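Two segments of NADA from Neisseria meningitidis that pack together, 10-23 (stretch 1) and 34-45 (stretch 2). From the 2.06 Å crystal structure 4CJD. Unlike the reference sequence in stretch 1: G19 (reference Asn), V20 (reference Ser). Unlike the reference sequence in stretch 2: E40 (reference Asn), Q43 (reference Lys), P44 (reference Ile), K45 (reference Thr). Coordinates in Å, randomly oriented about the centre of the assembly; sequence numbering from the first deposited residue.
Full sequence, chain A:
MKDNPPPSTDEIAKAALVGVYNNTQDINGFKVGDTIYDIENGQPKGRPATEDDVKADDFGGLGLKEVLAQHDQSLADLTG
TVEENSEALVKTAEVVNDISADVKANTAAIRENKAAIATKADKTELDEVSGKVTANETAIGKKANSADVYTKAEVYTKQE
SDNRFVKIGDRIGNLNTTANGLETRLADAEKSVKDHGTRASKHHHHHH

Stretch 1 (10-23) DEIAKAALVGVYNN
Stretch 2, residues 34-45: DTIYDIENGQPK

Stretch 1 is helical throughout, residues 10-23 lying inside a longer helix, with phi near -60° and psi near -45° and i to i+4 bonds such as V18 N to K14 O at 2.9 Å. Stretch 2 is a β-hairpin laid along it. Strand 35-40 runs at 150° to the helix direction, with axes 7.9 Å apart at closest approach; strand 43-45 returns at 25° and 8.1 Å. A type I' turn from E40 to Q43 joins the strands, with N41 at phi/psi 52/43 and G42 at 60/8. The hairpin is pinned by E40 N to Q43 O (2.6 Å), Q43 N to E40 O (2.8 Å), D38 N to K45 O (2.9 Å) and K45 N to D38 O (2.7 Å). For register, the nearest CA atoms pair E11 with G42 (5.7 Å), K14 with P44 (6.5 Å), A15 with I39 (6.6 Å) and V18 with D38 (6.2 Å).

The helix reaches the hairpin mainly through K14, V18 and Y21, whose CA-to-CB bonds point toward it. Strand alternation answers: Y37 and I39 point toward the helix, I36 and D38 away. V18 (chi1 t) fills the middle, its CG2 lying 3.8 Å from I39 CD1 and 3.6 Å from P44 CB, so one methyl touches both strands. I39 (m, m) also brings CD1 to 3.9 Å from A15 CA.

At the turn, close approach rewards glycine. G42 CA lies 3.9 Å from E11 OE2. A CB built in ideal geometry on G42 would lie 2.5 Å from E11 OE2, a clash; the positive phi favours glycine as well. A water donates to both E11 O (2.7 Å) and G42 O (3.2 Å). K14 (m, t, t, t) extends past P44, CD to CD 3.9 Å, and its NZ donates at 2.7 Å to Q43 OE1 and at 2.7 Å to D10 OD2, the latter a salt bridge within the helix.

At the other end, Y21 (t, chi2 86°) and Y37 (m, chi2 -83°) pair edge-to-face: the edge of Y37 meets the face of Y21, with centroids 4.7 Å apart, planes at 90° and Y37 CD2 3.3 Å from Y21 CE2. The Y21 hydroxyl passes on to the backbone, OH donating to T35 O at a very short 2.4 Å. N22 (m, chi2 -79°) donates from ND2 to Y37 O at 3.1 Å, nearly linear at 177°, and to V18 O at 2.9 Å, tying the strand backbone to a helix carbonyl. Its OD1 accepts at 2.8 Å from a water that also donates to Y37 O at 3.2 Å.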

# COMPACT_ATOMS: atom_id res chain seq x y z
N ASP A 10 29.25 -41.72 26.66
CA ASP A 10 30.15 -40.61 26.38
C ASP A 10 29.96 -40.05 24.96
O ASP A 10 29.88 -38.85 24.80
CB ASP A 10 31.60 -41.01 26.58
CG ASP A 10 32.54 -39.81 26.51
OD1 ASP A 10 32.44 -38.92 27.39
OD2 ASP A 10 33.40 -39.77 25.60
N GLU A 11 29.86 -40.92 23.96
CA GLU A 11 29.63 -40.46 22.59
C GLU A 11 28.27 -39.79 22.42
O GLU A 11 28.16 -38.79 21.73
CB GLU A 11 29.74 -41.62 21.59
CG GLU A 11 31.16 -42.02 21.26
CD GLU A 11 31.23 -43.29 20.42
OE1 GLU A 11 30.64 -44.32 20.83
OE2 GLU A 11 31.87 -43.25 19.34
N ILE A 12 27.24 -40.36 23.03
CA ILE A 12 25.90 -39.78 22.97
C ILE A 12 25.92 -38.37 23.54
O ILE A 12 25.43 -37.42 22.93
CB ILE A 12 24.87 -40.66 23.74
CG1 ILE A 12 24.71 -42.01 23.03
CG2 ILE A 12 23.52 -39.93 23.86
CD1 ILE A 12 23.82 -43.05 23.76
N ALA A 13 26.51 -38.24 24.73
CA ALA A 13 26.60 -36.96 25.42
C ALA A 13 27.31 -35.92 24.55
O ALA A 13 26.87 -34.78 24.47
CB ALA A 13 27.31 -37.12 26.75
N LYS A 14 28.40 -36.33 23.92
CA LYS A 14 29.20 -35.39 23.10
C LYS A 14 28.47 -35.01 21.84
O LYS A 14 28.53 -33.87 21.39
CB LYS A 14 30.57 -36.02 22.78
CG LYS A 14 31.49 -36.01 24.00
CD LYS A 14 32.69 -36.95 23.85
CE LYS A 14 33.81 -36.52 24.78
NZ LYS A 14 34.87 -37.59 24.89
N ALA A 15 27.74 -35.97 21.27
CA ALA A 15 26.96 -35.68 20.08
C ALA A 15 25.81 -34.74 20.42
O ALA A 15 25.46 -33.86 19.65
CB ALA A 15 26.44 -36.99 19.46
N ALA A 16 25.23 -34.92 21.60
CA ALA A 16 24.18 -34.00 22.06
C ALA A 16 24.76 -32.59 22.28
O ALA A 16 24.20 -31.58 21.84
CB ALA A 16 23.52 -34.54 23.36
N LEU A 17 25.90 -32.51 22.94
CA LEU A 17 26.50 -31.19 23.18
C LEU A 17 26.81 -30.48 21.87
O LEU A 17 26.45 -29.30 21.68
CB LEU A 17 27.76 -31.31 24.01
CG LEU A 17 28.22 -30.00 24.65
CD1 LEU A 17 27.08 -29.49 25.54
CD2 LEU A 17 29.50 -30.28 25.44
N VAL A 18 27.39 -31.20 20.92
CA VAL A 18 27.66 -30.59 19.62
C VAL A 18 26.37 -30.19 18.90
O VAL A 18 26.31 -29.12 18.28
CB VAL A 18 28.50 -31.56 18.70
CG1 VAL A 18 28.45 -31.13 17.27
CG2 VAL A 18 29.96 -31.59 19.16
N GLY A 19 25.33 -31.04 18.97
CA GLY A 19 24.04 -30.70 18.38
C GLY A 19 23.44 -29.43 18.96
O GLY A 19 22.92 -28.54 18.23
N VAL A 20 23.50 -29.33 20.28
CA VAL A 20 23.04 -28.12 20.99
C VAL A 20 23.77 -26.86 20.50
O VAL A 20 23.15 -25.83 20.21
CB VAL A 20 23.26 -28.24 22.54
CG1 VAL A 20 23.21 -26.87 23.20
CG2 VAL A 20 22.25 -29.13 23.16
N TYR A 21 25.09 -26.96 20.38
CA TYR A 21 25.88 -25.82 19.91
C TYR A 21 25.44 -25.38 18.53
O TYR A 21 25.26 -24.22 18.28
CB TYR A 21 27.38 -26.17 19.90
CG TYR A 21 28.32 -25.03 19.52
CD1 TYR A 21 28.79 -24.13 20.48
CD2 TYR A 21 28.74 -24.86 18.21
CE1 TYR A 21 29.68 -23.09 20.13
CE2 TYR A 21 29.61 -23.83 17.84
CZ TYR A 21 30.09 -22.95 18.80
OH TYR A 21 30.99 -21.94 18.43
N ASN A 22 25.21 -26.34 17.63
CA ASN A 22 24.78 -26.00 16.30
C ASN A 22 23.40 -25.32 16.25
O ASN A 22 23.22 -24.34 15.56
CB ASN A 22 24.83 -27.27 15.43
CG ASN A 22 26.23 -27.51 14.88
OD1 ASN A 22 26.63 -26.88 13.91
ND2 ASN A 22 26.99 -28.38 15.53
N ASN A 23 22.43 -25.83 17.02
CA ASN A 23 21.13 -25.18 17.12
C ASN A 23 21.25 -23.80 17.74
O ASN A 23 20.56 -22.85 17.32
CB ASN A 23 20.18 -26.04 17.96
CG ASN A 23 19.76 -27.30 17.22
OD1 ASN A 23 19.97 -27.40 16.03
ND2 ASN A 23 19.20 -28.26 17.92
N ASP A 34 34.10 -17.41 14.58
CA ASP A 34 33.41 -18.26 15.56
C ASP A 34 33.75 -19.74 15.32
O ASP A 34 33.93 -20.17 14.19
CB ASP A 34 31.90 -18.09 15.52
CG ASP A 34 31.44 -16.75 16.06
OD1 ASP A 34 32.23 -15.93 16.53
OD2 ASP A 34 30.25 -16.52 15.96
N THR A 35 33.83 -20.52 16.39
CA THR A 35 34.11 -21.94 16.22
C THR A 35 32.87 -22.64 15.68
O THR A 35 31.74 -22.41 16.15
CB THR A 35 34.54 -22.62 17.55
OG1 THR A 35 35.61 -21.88 18.12
CG2 THR A 35 35.00 -24.09 17.32
N ILE A 36 33.08 -23.46 14.68
CA ILE A 36 32.04 -24.35 14.17
C ILE A 36 32.41 -25.78 14.64
O ILE A 36 33.55 -26.20 14.45
CB ILE A 36 31.96 -24.29 12.67
CG1 ILE A 36 31.22 -23.01 12.22
CG2 ILE A 36 31.26 -25.59 12.10
CD1 ILE A 36 31.42 -22.75 10.70
N TYR A 37 31.49 -26.50 15.28
CA TYR A 37 31.78 -27.83 15.81
C TYR A 37 31.04 -28.92 15.04
O TYR A 37 29.90 -28.75 14.63
CB TYR A 37 31.39 -27.95 17.28
CG TYR A 37 32.28 -27.25 18.27
CD1 TYR A 37 33.45 -27.85 18.73
CD2 TYR A 37 31.93 -26.01 18.77
CE1 TYR A 37 34.27 -27.20 19.66
CE2 TYR A 37 32.72 -25.36 19.70
CZ TYR A 37 33.88 -25.96 20.15
OH TYR A 37 34.64 -25.29 21.07
N ASP A 38 31.71 -30.05 14.89
CA ASP A 38 31.06 -31.28 14.46
C ASP A 38 31.65 -32.42 15.25
O ASP A 38 32.44 -32.21 16.17
CB ASP A 38 31.21 -31.51 12.96
CG ASP A 38 32.65 -31.82 12.54
OD1 ASP A 38 33.60 -31.67 13.35
OD2 ASP A 38 32.83 -32.23 11.37
N ILE A 39 31.24 -33.63 14.90
CA ILE A 39 31.69 -34.82 15.58
C ILE A 39 32.56 -35.59 14.61
O ILE A 39 32.16 -35.79 13.46
CB ILE A 39 30.50 -35.68 16.03
CG1 ILE A 39 29.79 -35.06 17.23
CG2 ILE A 39 30.98 -37.10 16.33
CD1 ILE A 39 30.51 -35.32 18.57
N GLU A 40 33.75 -35.99 15.07
CA GLU A 40 34.66 -36.78 14.26
C GLU A 40 35.33 -37.84 15.14
O GLU A 40 35.85 -37.53 16.22
CB GLU A 40 35.72 -35.89 13.60
CG GLU A 40 35.15 -34.92 12.58
CD GLU A 40 36.16 -33.87 12.15
OE1 GLU A 40 37.37 -34.07 12.43
OE2 GLU A 40 35.74 -32.86 11.54
N ASN A 41 35.29 -39.09 14.69
CA ASN A 41 35.76 -40.20 15.52
C ASN A 41 35.06 -40.12 16.87
O ASN A 41 35.70 -40.26 17.92
CB ASN A 41 37.28 -40.16 15.69
CG ASN A 41 38.03 -40.00 14.37
OD1 ASN A 41 37.48 -40.24 13.29
ND2 ASN A 41 39.29 -39.60 14.45
N GLY A 42 33.76 -39.83 16.84
CA GLY A 42 32.96 -39.70 18.05
C GLY A 42 33.42 -38.61 19.02
O GLY A 42 32.92 -38.53 20.16
N GLN A 43 34.38 -37.79 18.58
CA GLN A 43 34.84 -36.66 19.39
C GLN A 43 34.37 -35.35 18.76
O GLN A 43 34.30 -35.23 17.53
CB GLN A 43 36.37 -36.67 19.54
CG GLN A 43 36.94 -37.90 20.29
CD GLN A 43 36.11 -38.27 21.51
OE1 GLN A 43 36.02 -37.52 22.49
NE2 GLN A 43 35.47 -39.43 21.44
N PRO A 44 34.04 -34.35 19.59
CA PRO A 44 33.76 -33.01 19.07
C PRO A 44 35.01 -32.36 18.49
O PRO A 44 36.10 -32.48 19.06
CB PRO A 44 33.27 -32.24 20.31
CG PRO A 44 33.68 -33.05 21.47
CD PRO A 44 33.79 -34.46 21.04
N LYS A 45 34.87 -31.70 17.35
CA LYS A 45 35.99 -31.07 16.67
C LYS A 45 35.57 -29.69 16.24
O LYS A 45 34.52 -29.51 15.60
CB LYS A 45 36.43 -31.90 15.46
CG LYS A 45 37.68 -31.37 14.76
CD LYS A 45 38.89 -31.39 15.67
CE LYS A 45 40.20 -31.22 14.89
NZ LYS A 45 40.33 -29.83 14.35
O HOH W 1 29.79 -38.62 19.53
O HOH W 2 33.13 -19.40 19.01
O HOH W 3 28.80 -25.39 15.04
O HOH W 4 28.36 -27.89 11.95